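Local coordinates for translocator protein BipD (PDB 2IZP) that is required for invasion of epithelial cells and survival within host cells, and probably regulates secretion of type III effectors and their insertion into the target membrane, at residues 25-30 with 281-286; 172-177 with 239-244. All coordinates share one frame; numbering follows the deposited sequence.

Contact 1. Residues 25-30 with 281-286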
ATOM      1  N   ALA A  25      20.740  -3.143  21.944  1.00 87.49           N
ATOM      2  CA  ALA A  25      20.105  -2.993  20.641  1.00 81.29           C
ATOM      3  C   ALA A  25      21.082  -2.440  19.603  1.00 76.20           C
ATOM      4  O   ALA A  25      21.123  -1.245  19.325  1.00 78.42           O
ATOM      5  CB  ALA A  25      18.868  -2.120  20.752  1.00 81.43           C
ATOM      6  N   ARG A  26      21.850  -3.357  19.052  1.00 70.90           N
ATOM      7  CA  ARG A  26      22.803  -3.215  17.971  1.00 70.67           C
ATOM      8  C   ARG A  26      22.108  -2.961  16.640  1.00 72.76           C
ATOM      9  O   ARG A  26      21.153  -3.673  16.310  1.00 75.66           O
ATOM     10  CB  ARG A  26      23.648  -4.491  17.884  1.00 71.18           C
ATOM     11  CG  ARG A  26      22.897  -5.718  17.398  1.00 73.03           C
ATOM     12  CD  ARG A  26      21.913  -6.277  18.403  1.00 72.67           C
ATOM     13  NE  ARG A  26      22.250  -7.619  18.869  1.00 72.81           N
ATOM     14  CZ  ARG A  26      21.959  -8.076  20.082  1.00 74.56           C
ATOM     15  NH1 ARG A  26      21.324  -7.295  20.950  1.00 83.13           N
ATOM     16  NH2 ARG A  26      22.300  -9.309  20.429  1.00 69.36           N
ATOM     17  N   ALA A  27      22.554  -1.967  15.870  1.00 71.39           N
ATOM     18  CA  ALA A  27      21.885  -1.659  14.610  1.00 64.20           C
ATOM     19  C   ALA A  27      22.699  -0.763  13.684  1.00 68.97           C
ATOM     20  O   ALA A  27      22.120   0.141  13.075  1.00 70.53           O
ATOM     21  CB  ALA A  27      20.550  -0.987  14.903  1.00 50.92           C
ATOM     22  N   MET A  28      23.992  -1.014  13.571  1.00 74.55           N
ATOM     23  CA  MET A  28      24.955  -0.190  12.858  1.00 73.11           C
ATOM     24  C   MET A  28      25.044  -0.475  11.366  1.00 64.54           C
ATOM     25  O   MET A  28      25.520   0.372  10.603  1.00 61.30           O
ATOM     26  CB  MET A  28      26.352  -0.387  13.462  1.00 77.07           C
ATOM     27  CG  MET A  28      26.813   0.714  14.403  1.00 79.10           C
ATOM     28  SD  MET A  28      28.335   0.260  15.266  1.00 94.37           S
ATOM     29  CE  MET A  28      29.508   1.369  14.494  1.00 76.60           C
ATOM     30  N   THR A  29      24.614  -1.653  10.924  1.00 58.74           N
ATOM     31  CA  THR A  29      24.713  -1.969   9.499  1.00 53.93           C
ATOM     32  C   THR A  29      23.439  -2.615   8.976  1.00 55.17           C
ATOM     33  O   THR A  29      22.613  -3.137   9.724  1.00 64.61           O
ATOM     34  CB  THR A  29      25.897  -2.914   9.213  1.00 52.33           C
ATOM     35  OG1 THR A  29      25.932  -3.957  10.198  1.00 52.79           O
ATOM     36  CG2 THR A  29      27.217  -2.162   9.314  1.00 29.19           C
ATOM     37  N   ASP A  30      23.266  -2.602   7.654  1.00 56.22           N
ATOM     38  CA  ASP A  30      22.077  -3.223   7.081  1.00 59.90           C
ATOM     39  C   ASP A  30      21.989  -4.693   7.484  1.00 65.33           C
ATOM     40  O   ASP A  30      20.873  -5.209   7.565  1.00 51.37           O
ATOM     41  CB  ASP A  30      22.057  -3.069   5.560  1.00 62.59           C
ATOM     42  CG  ASP A  30      21.524  -1.710   5.144  1.00 63.95           C
ATOM     43  OD1 ASP A  30      21.491  -1.414   3.932  1.00 51.01           O
ATOM     44  OD2 ASP A  30      21.144  -0.932   6.048  1.00 56.87           O
ATOM     45  N   ASN A 281      18.179   4.303   7.979  1.00 32.71           N
ATOM     46  CA  ASN A 281      19.169   5.300   8.396  1.00 30.81           C
ATOM     47  C   ASN A 281      18.851   5.758   9.805  1.00 29.51           C
ATOM     48  O   ASN A 281      19.678   6.146  10.630  1.00 34.50           O
ATOM     49  CB  ASN A 281      19.170   6.449   7.390  1.00 33.29           C
ATOM     50  CG  ASN A 281      19.862   6.073   6.092  1.00 36.61           C
ATOM     51  OD1 ASN A 281      21.078   5.870   6.063  1.00 40.45           O
ATOM     52  ND2 ASN A 281      19.104   5.972   5.007  1.00 29.79           N
ATOM     53  N   LEU A 282      17.559   5.697  10.138  1.00 28.47           N
ATOM     54  CA  LEU A 282      17.181   6.208  11.456  1.00 29.81           C
ATOM     55  C   LEU A 282      17.816   5.409  12.582  1.00 29.62           C
ATOM     56  O   LEU A 282      18.501   5.955  13.449  1.00 24.08           O
ATOM     57  CB  LEU A 282      15.657   6.199  11.592  1.00 33.92           C
ATOM     58  CG  LEU A 282      15.118   6.447  13.001  1.00 37.69           C
ATOM     59  CD1 LEU A 282      15.633   7.779  13.518  1.00 36.31           C
ATOM     60  CD2 LEU A 282      13.598   6.393  13.006  1.00 31.40           C
ATOM     61  N   VAL A 283      17.581   4.096  12.590  1.00 33.92           N
ATOM     62  CA  VAL A 283      18.063   3.289  13.711  1.00 27.54           C
ATOM     63  C   VAL A 283      19.584   3.294  13.777  1.00 29.45           C
ATOM     64  O   VAL A 283      20.172   3.043  14.824  1.00 38.30           O
ATOM     65  CB  VAL A 283      17.564   1.844  13.585  1.00 29.37           C
ATOM     66  CG1 VAL A 283      16.054   1.795  13.745  1.00 36.54           C
ATOM     67  CG2 VAL A 283      18.005   1.279  12.239  1.00 24.20           C
ATOM     68  N   LYS A 284      20.204   3.577  12.640  1.00 30.46           N
ATOM     69  CA  LYS A 284      21.659   3.673  12.552  1.00 33.09           C
ATOM     70  C   LYS A 284      22.169   4.904  13.298  1.00 28.72           C
ATOM     71  O   LYS A 284      22.999   4.798  14.209  1.00 34.75           O
ATOM     72  CB  LYS A 284      22.053   3.655  11.073  1.00 28.67           C
ATOM     73  CG  LYS A 284      22.277   2.243  10.527  1.00 26.54           C
ATOM     74  CD  LYS A 284      22.823   2.281   9.107  1.00 33.65           C
ATOM     75  CE  LYS A 284      22.838   0.900   8.470  1.00 42.41           C
ATOM     76  NZ  LYS A 284      22.456   0.953   7.027  1.00 40.08           N
ATOM     77  N   VAL A 285      21.676   6.083  12.954  1.00 25.21           N
ATOM     78  CA  VAL A 285      21.947   7.320  13.666  1.00 25.12           C
ATOM     79  C   VAL A 285      21.597   7.242  15.142  1.00 31.70           C
ATOM     80  O   VAL A 285      22.301   7.777  16.001  1.00 40.95           O
ATOM     81  CB  VAL A 285      21.152   8.496  13.053  1.00 26.02           C
ATOM     82  CG1 VAL A 285      21.245   9.720  13.948  1.00 28.44           C
ATOM     83  CG2 VAL A 285      21.664   8.829  11.666  1.00 37.89           C
ATOM     84  N   LEU A 286      20.487   6.584  15.468  1.00 36.14           N
ATOM     85  CA  LEU A 286      20.064   6.451  16.854  1.00 39.10           C
ATOM     86  C   LEU A 286      21.013   5.596  17.690  1.00 36.57           C
ATOM     87  O   LEU A 286      21.263   5.876  18.863  1.00 43.25           O
ATOM     88  CB  LEU A 286      18.664   5.827  16.905  1.00 47.31           C
ATOM     89  CG  LEU A 286      17.798   6.215  18.105  1.00 46.32           C
ATOM     90  CD1 LEU A 286      17.523   7.710  18.088  1.00 40.26           C
ATOM     91  CD2 LEU A 286      16.501   5.425  18.114  1.00 56.95           C
TER

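Contact 2. Residues 172-177 with 239-244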
ATOM      1  N   ASN A 172     -18.852 -11.440 -33.104  1.00 62.67           N
ATOM      2  CA  ASN A 172     -19.433 -10.594 -32.064  1.00 60.73           C
ATOM      3  C   ASN A 172     -19.068 -11.103 -30.668  1.00 50.26           C
ATOM      4  O   ASN A 172     -18.598 -12.227 -30.500  1.00 44.98           O
ATOM      5  CB  ASN A 172     -20.953 -10.492 -32.208  1.00 59.14           C
ATOM      6  CG  ASN A 172     -21.408 -10.009 -33.573  1.00 53.85           C
ATOM      7  OD1 ASN A 172     -22.396 -10.492 -34.130  1.00 40.14           O
ATOM      8  ND2 ASN A 172     -20.682  -9.053 -34.144  1.00 31.22           N
ATOM      9  N   MET A 173     -19.282 -10.248 -29.681  1.00 45.60           N
ATOM     10  CA  MET A 173     -19.055 -10.523 -28.270  1.00 42.16           C
ATOM     11  C   MET A 173     -20.298 -10.196 -27.454  1.00 37.59           C
ATOM     12  O   MET A 173     -21.158  -9.405 -27.855  1.00 40.76           O
ATOM     13  CB  MET A 173     -17.862  -9.712 -27.748  1.00 43.13           C
ATOM     14  CG  MET A 173     -16.487 -10.234 -28.128  1.00 44.74           C
ATOM     15  SD  MET A 173     -15.973 -11.678 -27.184  1.00 42.12           S
ATOM     16  CE  MET A 173     -14.941 -10.968 -25.916  1.00 25.45           C
ATOM     17  N   LYS A 174     -20.444 -10.780 -26.268  1.00 40.19           N
ATOM     18  CA  LYS A 174     -21.535 -10.336 -25.402  1.00 41.66           C
ATOM     19  C   LYS A 174     -20.983  -9.760 -24.101  1.00 37.68           C
ATOM     20  O   LYS A 174     -20.076 -10.342 -23.500  1.00 32.03           O
ATOM     21  CB  LYS A 174     -22.510 -11.478 -25.108  1.00 48.35           C
ATOM     22  CG  LYS A 174     -23.337 -11.225 -23.851  1.00 50.31           C
ATOM     23  CD  LYS A 174     -24.646 -10.524 -24.210  1.00 50.74           C
ATOM     24  CE  LYS A 174     -25.778 -11.545 -24.166  1.00 52.59           C
ATOM     25  NZ  LYS A 174     -25.416 -12.678 -23.252  1.00 45.53           N
ATOM     26  N   ILE A 175     -21.519  -8.622 -23.655  1.00 29.84           N
ATOM     27  CA  ILE A 175     -21.073  -8.026 -22.399  1.00 20.59           C
ATOM     28  C   ILE A 175     -22.246  -7.516 -21.566  1.00 26.09           C
ATOM     29  O   ILE A 175     -23.012  -6.644 -21.963  1.00 27.02           O
ATOM     30  CB  ILE A 175     -20.035  -6.911 -22.646  1.00 24.98           C
ATOM     31  CG1 ILE A 175     -19.554  -6.212 -21.367  1.00 37.15           C
ATOM     32  CG2 ILE A 175     -20.498  -5.860 -23.643  1.00 19.44           C
ATOM     33  CD1 ILE A 175     -18.426  -5.234 -21.647  1.00 36.72           C
ATOM     34  N   ASP A 176     -22.392  -8.084 -20.370  1.00 26.52           N
ATOM     35  CA  ASP A 176     -23.423  -7.687 -19.425  1.00 29.32           C
ATOM     36  C   ASP A 176     -22.899  -6.582 -18.511  1.00 28.41           C
ATOM     37  O   ASP A 176     -22.679  -6.826 -17.328  1.00 31.44           O
ATOM     38  CB  ASP A 176     -23.892  -8.840 -18.536  1.00 21.29           C
ATOM     39  CG  ASP A 176     -24.678  -9.878 -19.309  1.00 33.41           C
ATOM     40  OD1 ASP A 176     -24.967 -10.945 -18.725  1.00 39.38           O
ATOM     41  OD2 ASP A 176     -25.004  -9.607 -20.486  1.00 44.65           O
ATOM     42  N   GLY A 177     -22.710  -5.403 -19.084  1.00 34.98           N
ATOM     43  CA  GLY A 177     -22.092  -4.297 -18.384  1.00 32.95           C
ATOM     44  C   GLY A 177     -22.898  -3.815 -17.203  1.00 35.47           C
ATOM     45  O   GLY A 177     -22.343  -3.312 -16.222  1.00 34.37           O
ATOM     46  N   GLY A 239     -26.714  -7.481 -21.515  1.00 28.54           N
ATOM     47  CA  GLY A 239     -27.203  -7.937 -22.797  1.00 27.17           C
ATOM     48  C   GLY A 239     -26.648  -7.219 -23.995  1.00 30.50           C
ATOM     49  O   GLY A 239     -27.058  -7.452 -25.140  1.00 36.10           O
ATOM     50  N   THR A 240     -25.685  -6.304 -23.841  1.00 32.24           N
ATOM     51  CA  THR A 240     -25.160  -5.705 -25.070  1.00 25.65           C
ATOM     52  C   THR A 240     -24.347  -6.688 -25.904  1.00 23.45           C
ATOM     53  O   THR A 240     -23.640  -7.546 -25.372  1.00 32.21           O
ATOM     54  CB  THR A 240     -24.251  -4.509 -24.750  1.00 23.11           C
ATOM     55  OG1 THR A 240     -24.960  -3.605 -23.905  1.00 44.90           O
ATOM     56  CG2 THR A 240     -23.903  -3.799 -26.048  1.00 21.42           C
ATOM     57  N   VAL A 241     -24.437  -6.568 -27.218  1.00 29.33           N
ATOM     58  CA  VAL A 241     -23.662  -7.394 -28.142  1.00 32.21           C
ATOM     59  C   VAL A 241     -22.788  -6.463 -28.982  1.00 32.94           C
ATOM     60  O   VAL A 241     -23.327  -5.555 -29.615  1.00 28.51           O
ATOM     61  CB  VAL A 241     -24.537  -8.259 -29.059  1.00 36.74           C
ATOM     62  CG1 VAL A 241     -23.701  -9.233 -29.883  1.00 44.40           C
ATOM     63  CG2 VAL A 241     -25.568  -9.032 -28.247  1.00 37.08           C
ATOM     64  N   TRP A 242     -21.479  -6.681 -28.957  1.00 25.81           N
ATOM     65  CA  TRP A 242     -20.544  -5.797 -29.640  1.00 22.78           C
ATOM     66  C   TRP A 242     -19.822  -6.472 -30.796  1.00 26.58           C
ATOM     67  O   TRP A 242     -19.491  -7.659 -30.733  1.00 23.74           O
ATOM     68  CB  TRP A 242     -19.491  -5.314 -28.640  1.00 30.37           C
ATOM     69  CG  TRP A 242     -19.845  -4.099 -27.856  1.00 28.44           C
ATOM     70  CD1 TRP A 242     -20.890  -3.253 -28.092  1.00 30.44           C
ATOM     71  CD2 TRP A 242     -19.164  -3.581 -26.708  1.00 28.58           C
ATOM     72  NE1 TRP A 242     -20.900  -2.247 -27.164  1.00 21.82           N
ATOM     73  CE2 TRP A 242     -19.851  -2.421 -26.300  1.00 21.25           C
ATOM     74  CE3 TRP A 242     -18.038  -3.988 -25.986  1.00 25.27           C
ATOM     75  CZ2 TRP A 242     -19.467  -1.645 -25.206  1.00 14.73           C
ATOM     76  CZ3 TRP A 242     -17.665  -3.219 -24.903  1.00 27.24           C
ATOM     77  CH2 TRP A 242     -18.365  -2.070 -24.518  1.00 24.48           C
ATOM     78  N   ASP A 243     -19.554  -5.712 -31.854  1.00 28.72           N
ATOM     79  CA  ASP A 243     -18.690  -6.216 -32.920  1.00 36.73           C
ATOM     80  C   ASP A 243     -17.263  -6.229 -32.374  1.00 37.35           C
ATOM     81  O   ASP A 243     -17.095  -5.588 -31.332  1.00 31.94           O
ATOM     82  CB  ASP A 243     -18.806  -5.366 -34.175  1.00 39.65           C
ATOM     83  CG  ASP A 243     -18.443  -3.911 -33.965  1.00 43.97           C
ATOM     84  OD1 ASP A 243     -18.757  -3.101 -34.865  1.00 40.19           O
ATOM     85  OD2 ASP A 243     -17.859  -3.555 -32.921  1.00 41.81           O
ATOM     86  N   THR A 244     -16.293  -6.881 -32.992  1.00 38.39           N
ATOM     87  CA  THR A 244     -14.930  -6.913 -32.450  1.00 31.12           C
ATOM     88  C   THR A 244     -14.305  -5.528 -32.385  1.00 25.11           C
ATOM     89  O   THR A 244     -13.568  -5.232 -31.437  1.00 22.44           O
ATOM     90  CB  THR A 244     -14.035  -7.866 -33.264  1.00 33.72           C
ATOM     91  OG1 THR A 244     -14.226  -9.200 -32.756  1.00 32.61           O
ATOM     92  CG2 THR A 244     -12.563  -7.546 -33.084  1.00 37.40           C
TER

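Contact 1. Residues 25-30 with 281-286
Lys284 lies along the backbone of Ala27, Met28 and Thr29 and ends in a salt bridge to Asp30, so a single long side chain makes most of this contact. Its extended middle runs its methylenes past two carbonyls. CG is 3.3 Å from Ala27 O; further along the chain, CE is 3.5 Å from Met28 O. CE also touches Thr29 CA, and a bend at chi4 (141°) then turns the amine to the carboxylate. Lys284 NZ lies 2.5 Å from Asp30 OD2, a very short modelled distance whose exact value deserves caution. The two side chains meet at about a right angle.

The buried end is small and apolar, with Ala27 CB 4.3 Å from Val283 CB. By contrast, Met28 and Thr29 direct their CB atoms away from the segment 281-286 of helix 244-293 and lie at the exposed margin. Thr29 is the N-cap of helix 30-34, and the salt bridge therefore reaches that helix at its first turn. Leu33 of this short helix packs on both Ala27 and Val283, while Leu99 of helix 75-103 also packs on Val283, so the N-terminal loop rests against the long helix 244-293 close to helices 30-34 and 75-103.

Contact 2. Residues 172-177 with 239-244
Strands 172-175 and 240-243 run antiparallel with a marked twist, their directions 148° apart, and Met173 with Trp242 and Ile175 with Thr240 form the hydrogen-bonded pairs. Met173 N donates to Trp242 O at 2.8 Å, and Trp242 N returns a bond to Met173 O. One pair along, Ile175 N meets Thr240 O at 2.9 Å, whereas the return bond from Thr240 N is weak.

Ile175 and Trp242 carry the buried face. The CG2 methyl of Ile175 sits over the indole, 4.0 Å from the centroid of the six-membered ring and close to its normal, a CH-pi contact. With CG1 anti to the backbone N (chi1 178°), the other branch reaches along the same ring, placing Ile175 CD1 3.9 Å from Trp242 CZ3. Ile165 of strand 165-167 and Trp250 of helix 244-293 both pack against Ile175; Tyr247 touches Met173 and Trp242.

On the opposite face, Val241 CG1 meets Asn172 CB at 3.8 Å. The repeatedly bent chain of Lys174 folds toward Gly239, bringing Lys174 CD to 3.4 Å from Thr240 O. Beyond the paired residues, Gly239 N donates to Asp176 OD2 at 2.9 Å, approaching from above the carboxylate plane.

Asp176 precedes helix 177-189 without capping it through its side chain, whereas Asp243 caps Arg246 N at the start of helix 244-293. The chemistry is thus divided: an apolar, aromatic face joins this three-stranded sheet to the long helix, while one carboxylate takes up a backbone N-H beside the end of the strand pairing and the other an N-H in the first turn of the helix, roles that would be expected to suit their ionised form.

The two contacts flank the middle of the molecule, with their own centres 59 Å apart and their nearest atoms about 47 Å apart, yet helix 244-293 joins them. Contact 2 supplies the strand that leads directly into this helix, and contact 1 lies far along it, near the C-terminal end. In sequence, the residues of contact 2 fall between the two segments of contact 1. One contact thus marks where the small sheet meets the start of the helix, the other where the N-terminal segment rests on its far end. The latter position is consistent with the intramolecular chaperone role of the N-terminal domain, which prevents premature oligomerisation through the predicted coiled-coil region.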